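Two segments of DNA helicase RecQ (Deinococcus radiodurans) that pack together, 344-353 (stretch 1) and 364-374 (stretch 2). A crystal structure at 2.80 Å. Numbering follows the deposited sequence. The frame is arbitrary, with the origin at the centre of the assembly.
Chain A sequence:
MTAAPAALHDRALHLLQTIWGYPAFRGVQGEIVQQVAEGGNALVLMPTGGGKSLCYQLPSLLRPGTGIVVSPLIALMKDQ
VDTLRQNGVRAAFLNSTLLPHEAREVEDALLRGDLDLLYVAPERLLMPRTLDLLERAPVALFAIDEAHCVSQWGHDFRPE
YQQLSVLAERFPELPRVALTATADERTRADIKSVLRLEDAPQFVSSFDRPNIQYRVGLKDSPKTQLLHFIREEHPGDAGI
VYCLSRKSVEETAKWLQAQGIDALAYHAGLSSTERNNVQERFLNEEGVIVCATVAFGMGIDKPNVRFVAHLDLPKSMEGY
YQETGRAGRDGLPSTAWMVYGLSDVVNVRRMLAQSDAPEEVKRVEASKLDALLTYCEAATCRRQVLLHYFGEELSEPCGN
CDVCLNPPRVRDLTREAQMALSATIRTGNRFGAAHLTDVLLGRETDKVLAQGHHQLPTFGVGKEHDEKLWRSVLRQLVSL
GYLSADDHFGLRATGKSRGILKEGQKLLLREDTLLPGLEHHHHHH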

# COMPACT_ATOMS: atom_id res chain seq x y z
N ASP A 344 12.69 -1.63 19.82
CA ASP A 344 11.80 -0.95 18.90
C ASP A 344 10.45 -1.65 18.85
O ASP A 344 9.42 -0.98 18.94
N VAL A 345 10.46 -2.98 18.78
CA VAL A 345 9.20 -3.72 18.68
C VAL A 345 8.45 -3.65 19.99
O VAL A 345 7.22 -3.46 20.00
N VAL A 346 9.19 -3.78 21.08
CA VAL A 346 8.62 -3.67 22.43
C VAL A 346 7.97 -2.30 22.65
O VAL A 346 6.84 -2.22 23.11
N ASN A 347 8.69 -1.24 22.31
CA ASN A 347 8.18 0.11 22.52
C ASN A 347 6.89 0.29 21.74
O ASN A 347 5.93 0.87 22.26
N VAL A 348 6.86 -0.25 20.53
CA VAL A 348 5.68 -0.14 19.68
C VAL A 348 4.48 -0.88 20.23
O VAL A 348 3.39 -0.33 20.30
N ARG A 349 4.69 -2.12 20.66
CA ARG A 349 3.58 -2.94 21.14
C ARG A 349 3.04 -2.36 22.45
O ARG A 349 1.85 -2.55 22.77
N ARG A 350 3.88 -1.62 23.18
CA ARG A 350 3.41 -1.01 24.42
C ARG A 350 2.50 0.18 24.13
O ARG A 350 1.44 0.33 24.74
N MET A 351 2.86 0.99 23.13
CA MET A 351 2.01 2.10 22.73
C MET A 351 0.68 1.66 22.15
O MET A 351 -0.34 2.31 22.39
N LEU A 352 0.67 0.57 21.37
CA LEU A 352 -0.60 0.04 20.92
C LEU A 352 -1.44 -0.28 22.14
O LEU A 352 -2.63 0.04 22.18
N ALA A 353 -0.81 -0.87 23.15
CA ALA A 353 -1.53 -1.27 24.36
C ALA A 353 -2.04 -0.08 25.21
O ALA A 353 -3.15 -0.13 25.76
N VAL A 364 -6.40 -2.97 13.37
CA VAL A 364 -5.63 -2.58 12.20
C VAL A 364 -4.15 -2.37 12.54
O VAL A 364 -3.28 -2.94 11.86
N GLU A 365 -3.85 -1.59 13.58
CA GLU A 365 -2.45 -1.30 13.95
C GLU A 365 -1.65 -2.58 14.29
O GLU A 365 -0.44 -2.64 14.11
N ALA A 366 -2.33 -3.61 14.77
CA ALA A 366 -1.67 -4.85 15.13
C ALA A 366 -1.31 -5.69 13.91
O ALA A 366 -0.31 -6.41 13.91
N SER A 367 -2.15 -5.66 12.87
CA SER A 367 -1.79 -6.38 11.67
C SER A 367 -0.82 -5.54 10.84
O SER A 367 0.02 -6.10 10.13
N LYS A 368 -0.94 -4.21 10.91
CA LYS A 368 0.01 -3.34 10.23
C LYS A 368 1.40 -3.74 10.65
O LYS A 368 2.27 -3.96 9.81
N LEU A 369 1.57 -3.86 11.97
CA LEU A 369 2.83 -4.23 12.59
C LEU A 369 3.24 -5.66 12.23
O LEU A 369 4.41 -5.94 12.02
N ASP A 370 2.27 -6.57 12.20
CA ASP A 370 2.56 -7.97 11.87
C ASP A 370 3.06 -8.07 10.43
O ASP A 370 3.98 -8.83 10.13
N ALA A 371 2.43 -7.29 9.56
CA ALA A 371 2.84 -7.25 8.20
C ALA A 371 4.29 -6.79 8.15
O ALA A 371 5.15 -7.46 7.56
N LEU A 372 4.58 -5.67 8.83
CA LEU A 372 5.89 -5.06 8.75
C LEU A 372 6.99 -5.99 9.27
O LEU A 372 8.00 -6.24 8.60
N LEU A 373 6.76 -6.56 10.46
CA LEU A 373 7.65 -7.54 11.06
C LEU A 373 7.86 -8.77 10.17
O LEU A 373 8.97 -9.30 10.07
N THR A 374 6.80 -9.22 9.51
CA THR A 374 6.94 -10.35 8.60
C THR A 374 7.89 -9.99 7.46
O THR A 374 8.70 -10.82 7.05

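The two stretches are helical segments of one chain that run nearly antiparallel. Their N-to-C directions differ by 167°, and their axes come no closer than 10.8 Å. The register pairs Val345 with Leu373, Val348 with Leu369, and Leu352 with Glu365. CA of Leu352 and CA of Glu365 are 7.3 Å apart, the closest of the three pairs; CA of Val345 to CA of Leu373 and CA of Val348 to CA of Leu369 are each 8.7 Å. The contact is small and buries 322 Å² in all.

Apolar packing makes up most of the interface. From the first helix, Val345, Val348 and Leu352 direct their CA-to-CB bonds toward the partner. Their spacing of three and four residues places them along one side of the helix. Leu369 and Leu373 point toward the first helix in the same way. Val345 is in the t rotamer, and its CG2 lies 3.8 Å from CD2 of Leu373. Leu373 has chi1 m and chi2 t. Val348, also t, brings CG1 to 4.1 Å from CD2 of Leu369, a looser fit. Leu369 has chi1 t and chi2 p and loses more area to the contact than any other residue here, 69 Å². Leu352 follows with 61 Å² and has the same pair of rotamers, t and p. Its two methyl groups reach different residues. CD2 of Leu352 sits 3.8 Å from CB of Ala366, while CD1 of Leu352 sits 3.8 Å from CB of Glu365. The CA-to-CB bond of Ala366 points sideways, yet its methyl group still meets the leucine.

Two long polar side chains, Arg349 and Glu365, also touch the partner helix without polar pairing across the contact. The CA-to-CB bond of Arg349 points sideways, but the end of the side chain comes nearer to the second helix. Chi1 is m, chi2 t and chi3 m. CG of Arg349 lies 3.6 Å from CD2 of Leu369. Farther out, NH1 of Arg349 lies 3.7 Å from CD1 of Leu373. The guanidinium meets these leucine methyl groups obliquely. This is van der Waals contact, since a methyl carbon offers no acceptor. Glu365 does the reverse. It starts toward the first helix, but with chi1 and chi2 both m its end leads away. Its CB makes the contact with Leu352, and the carboxylate takes no part.

No hydrogen bond crosses between the stretches. Polar pairing stays within each helix or goes elsewhere in the structure. In the second stretch, Ser367 (p) donates from OG to the backbone O of Val364, at 3.0 Å. Thr374 (m) donates from OG1 to the backbone O of Asp370, at 2.8 Å. Both bonds fold a hydroxyl back onto the preceding turn. Asp344, Lys368 and Asp370 find side-chain hydrogen-bonding partners elsewhere in the structure. The helices themselves are held by regular i to i+4 backbone bonds, such as Arg349 N to Val345 O at 2.9 Å and Leu373 N to Leu369 O at 2.9 Å.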

# COMPACT_ATOMS: atom_id res chain seq x y z
CB ASP A 344 12.37 -0.88 17.48
CG ASP A 344 13.74 -0.23 17.42
OD1 ASP A 344 14.13 0.49 18.36
OD2 ASP A 344 14.43 -0.46 16.41
CB VAL A 345 9.41 -5.19 18.31
CG1 VAL A 345 8.04 -5.91 18.24
CG2 VAL A 345 10.17 -5.31 16.99
CB VAL A 346 9.69 -3.93 23.51
CG1 VAL A 346 9.12 -3.64 24.89
CG2 VAL A 346 10.19 -5.35 23.44
CB ASN A 347 9.23 1.16 22.11
CG ASN A 347 8.97 2.55 22.71
OD1 ASN A 347 7.83 2.95 22.94
ND2 ASN A 347 10.05 3.30 22.96
CB VAL A 348 5.96 -0.67 18.27
CG1 VAL A 348 4.65 -0.94 17.51
CG2 VAL A 348 6.86 0.28 17.53
CB ARG A 349 3.97 -4.42 21.26
CG ARG A 349 3.80 -5.12 19.91
CD ARG A 349 3.47 -6.60 20.00
NE ARG A 349 4.68 -7.43 20.06
CZ ARG A 349 5.21 -8.07 19.03
NH1 ARG A 349 4.64 -8.00 17.83
NH2 ARG A 349 6.31 -8.79 19.19
CB ARG A 350 4.58 -0.50 25.27
CG ARG A 350 4.14 0.49 26.37
CD ARG A 350 5.28 1.21 27.12
NE ARG A 350 5.83 2.36 26.40
CZ ARG A 350 5.20 3.54 26.24
NH1 ARG A 350 3.98 3.72 26.72
NH2 ARG A 350 5.79 4.52 25.57
CB MET A 351 2.74 2.98 21.73
CG MET A 351 3.78 3.82 22.38
SD MET A 351 4.80 4.64 21.17
CE MET A 351 5.97 5.42 22.28
CB LEU A 352 -0.44 -1.21 20.04
CG LEU A 352 -1.77 -1.86 19.59
CD1 LEU A 352 -2.72 -0.90 18.85
CD2 LEU A 352 -1.57 -3.18 18.81
CB ALA A 353 -0.63 -2.18 25.20
CB VAL A 364 -6.23 -1.29 11.55
CG1 VAL A 364 -5.26 -0.64 10.55
CG2 VAL A 364 -7.54 -1.62 10.87
CB GLU A 365 -2.39 -0.31 15.13
CG GLU A 365 -2.90 1.13 14.85
CD GLU A 365 -2.19 1.85 13.68
OE1 GLU A 365 -0.95 1.72 13.52
OE2 GLU A 365 -2.88 2.57 12.91
CB ALA A 366 -2.54 -5.66 16.09
CB SER A 367 -3.01 -6.76 10.84
OG SER A 367 -3.73 -5.61 10.51
CB LYS A 368 -0.20 -1.86 10.56
CG LYS A 368 -1.38 -1.18 9.89
CD LYS A 368 -1.54 -1.61 8.42
CE LYS A 368 -2.69 -0.85 7.73
NZ LYS A 368 -2.82 -1.19 6.28
CB LEU A 369 2.75 -4.08 14.10
CG LEU A 369 3.98 -4.63 14.83
CD1 LEU A 369 5.18 -3.78 14.47
CD2 LEU A 369 3.78 -4.73 16.31
CB ASP A 370 1.32 -8.85 12.05
CG ASP A 370 1.58 -10.31 11.65
OD1 ASP A 370 2.22 -11.09 12.43
OD2 ASP A 370 1.16 -10.65 10.52
CB ALA A 371 1.97 -6.34 7.42
CB LEU A 372 5.88 -3.74 9.52
CG LEU A 372 7.15 -2.89 9.46
CD1 LEU A 372 7.63 -2.73 8.03
CD2 LEU A 372 6.82 -1.53 10.03
CB LEU A 373 7.12 -7.96 12.43
CG LEU A 373 7.25 -6.90 13.53
CD1 LEU A 373 6.79 -7.44 14.86
CD2 LEU A 373 8.69 -6.48 13.66
CB THR A 374 5.59 -10.79 8.10
OG1 THR A 374 4.87 -11.31 9.22
CG2 THR A 374 5.70 -11.86 7.07